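Local coordinates for protein VirX1 (Cyanophage Syn10, PDB 6QGM) that probably acts as a flavin-dependent halogenase of the tryptophan halogenase family that iodinates diverse substrates, at residues S230-L233 against G234-G238. Sequence-based numbering, arbitrary orientation.
Sequences SLLL and GEFMG
The carbonyl oxygens of S230, L231 and L232 accept the backbone N-H groups of E235, F236 and M237, each five residues on, so the short helix 231-236 is wound in wide pi-type turns. It follows strand 221-224 of the Rossmann-type sheet, where D224 OD2 receives the amides of L232 and L233. Of the three bonds, the one from F236 N to L231 O spans 2.9 Å. Its N-H...O angle is 160°. In the first turn, a chi1 of -169° sets S230 OG beside its own carbonyl carbon, facing the helix. There OG accepts G234 N at 3.0 Å and also bonds to S347 O; a weak bond joins the same amide to S230 O. G238 is the first residue to leave helical phi/psi, with positive phi.

Two leucines meet the ring of F236. L231 sits over one face in a CH-pi contact, its CG 4.1 Å from the ring centroid, while L232 approaches obliquely and brings CD1 to 3.8 Å from CD2 of F236. Strand residues V193, Y196 and F206 pack against this cluster. The extended side chain of E235 runs alongside L231, its OE1 3.9 Å from L231 CD1.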
ATOM      1  N   SER B 230     -26.738  15.904 -18.502  1.00 58.49           N
ATOM      2  CA  SER B 230     -26.433  16.066 -17.059  1.00 56.77           C
ATOM      3  C   SER B 230     -27.109  17.342 -16.563  1.00 58.50           C
ATOM      4  O   SER B 230     -26.402  18.216 -16.032  1.00 60.66           O
ATOM      5  CB  SER B 230     -24.940  16.075 -16.795  1.00 55.53           C
ATOM      6  OG  SER B 230     -24.686  15.987 -15.402  1.00 56.09           O
ATOM      7  N   LEU B 231     -28.430  17.449 -16.749  1.00 57.05           N
ATOM      8  CA  LEU B 231     -29.203  18.689 -16.472  1.00 56.34           C
ATOM      9  C   LEU B 231     -29.129  19.059 -14.988  1.00 55.66           C
ATOM     10  O   LEU B 231     -28.976  20.235 -14.703  1.00 55.44           O
ATOM     11  CB  LEU B 231     -30.649  18.494 -16.926  1.00 55.97           C
ATOM     12  CG  LEU B 231     -31.515  19.741 -16.817  1.00 56.52           C
ATOM     13  CD1 LEU B 231     -31.008  20.824 -17.785  1.00 58.58           C
ATOM     14  CD2 LEU B 231     -32.996  19.407 -17.040  1.00 56.09           C
ATOM     15  N   LEU B 232     -29.264  18.101 -14.073  1.00 58.06           N
ATOM     16  CA  LEU B 232     -29.362  18.375 -12.606  1.00 57.63           C
ATOM     17  C   LEU B 232     -27.958  18.455 -11.990  1.00 55.82           C
ATOM     18  O   LEU B 232     -27.675  19.433 -11.293  1.00 55.36           O
ATOM     19  CB  LEU B 232     -30.221  17.301 -11.927  1.00 57.15           C
ATOM     20  CG  LEU B 232     -31.716  17.618 -11.836  1.00 59.61           C
ATOM     21  CD1 LEU B 232     -32.333  17.946 -13.192  1.00 57.94           C
ATOM     22  CD2 LEU B 232     -32.457  16.463 -11.175  1.00 59.69           C
ATOM     23  N   LEU B 233     -27.099  17.472 -12.251  1.00 55.29           N
ATOM     24  CA  LEU B 233     -25.756  17.386 -11.621  1.00 54.49           C
ATOM     25  C   LEU B 233     -24.840  18.444 -12.240  1.00 54.31           C
ATOM     26  O   LEU B 233     -24.326  19.314 -11.494  1.00 51.59           O
ATOM     27  CB  LEU B 233     -25.196  15.972 -11.807  1.00 52.95           C
ATOM     28  CG  LEU B 233     -23.812  15.735 -11.208  1.00 53.53           C
ATOM     29  CD1 LEU B 233     -23.750  16.232  -9.771  1.00 53.93           C
ATOM     30  CD2 LEU B 233     -23.424  14.270 -11.274  1.00 53.72           C
ATOM     31  N   GLY B 234     -24.657  18.357 -13.558  1.00 55.74           N
ATOM     32  CA  GLY B 234     -23.735  19.215 -14.334  1.00 58.82           C
ATOM     33  C   GLY B 234     -24.248  20.646 -14.454  1.00 60.62           C
ATOM     34  O   GLY B 234     -23.502  21.546 -14.045  1.00 63.05           O
ATOM     35  N   GLU B 235     -25.456  20.852 -14.998  1.00 61.34           N
ATOM     36  CA  GLU B 235     -25.988  22.198 -15.303  1.00 66.80           C
ATOM     37  C   GLU B 235     -26.459  22.854 -13.999  1.00 67.19           C
ATOM     38  O   GLU B 235     -25.803  23.820 -13.572  1.00 71.67           O
ATOM     39  CB  GLU B 235     -27.079  22.187 -16.383  1.00 69.25           C
ATOM     40  CG  GLU B 235     -27.381  23.616 -16.869  1.00 73.27           C
ATOM     41  CD  GLU B 235     -28.411  23.794 -17.967  1.00 78.62           C
ATOM     42  OE1 GLU B 235     -28.201  23.212 -19.038  1.00 84.21           O
ATOM     43  OE2 GLU B 235     -29.409  24.537 -17.763  1.00 79.62           O
ATOM     44  N   PHE B 236     -27.534  22.366 -13.384  1.00 66.40           N
ATOM     45  CA  PHE B 236     -28.220  23.042 -12.252  1.00 66.14           C
ATOM     46  C   PHE B 236     -27.298  23.113 -11.025  1.00 64.83           C
ATOM     47  O   PHE B 236     -27.236  24.207 -10.457  1.00 63.32           O
ATOM     48  CB  PHE B 236     -29.542  22.356 -11.895  1.00 67.41           C
ATOM     49  CG  PHE B 236     -30.645  22.422 -12.924  1.00 69.01           C
ATOM     50  CD1 PHE B 236     -30.553  23.239 -14.044  1.00 69.74           C
ATOM     51  CD2 PHE B 236     -31.814  21.694 -12.733  1.00 71.15           C
ATOM     52  CE1 PHE B 236     -31.597  23.310 -14.957  1.00 70.23           C
ATOM     53  CE2 PHE B 236     -32.856  21.767 -13.648  1.00 72.57           C
ATOM     54  CZ  PHE B 236     -32.748  22.577 -14.759  1.00 71.15           C
ATOM     55  N   MET B 237     -26.643  22.013 -10.623  1.00 65.94           N
ATOM     56  CA  MET B 237     -25.753  21.962  -9.424  1.00 65.48           C
ATOM     57  C   MET B 237     -24.334  22.395  -9.815  1.00 62.99           C
ATOM     58  O   MET B 237     -23.501  22.615  -8.910  1.00 60.68           O
ATOM     59  CB  MET B 237     -25.712  20.563  -8.798  1.00 68.61           C
ATOM     60  CG  MET B 237     -27.007  20.151  -8.084  1.00 73.99           C
ATOM     61  SD  MET B 237     -27.477  21.161  -6.651  1.00 79.78           S
ATOM     62  CE  MET B 237     -25.889  21.189  -5.837  1.00 80.51           C
ATOM     63  N   GLY B 238     -24.061  22.499 -11.115  1.00 60.62           N
ATOM     64  CA  GLY B 238     -22.816  23.074 -11.653  1.00 58.97           C
ATOM     65  C   GLY B 238     -21.588  22.217 -11.409  1.00 56.79           C
ATOM     66  O   GLY B 238     -20.508  22.784 -11.359  1.00 56.81           O
TER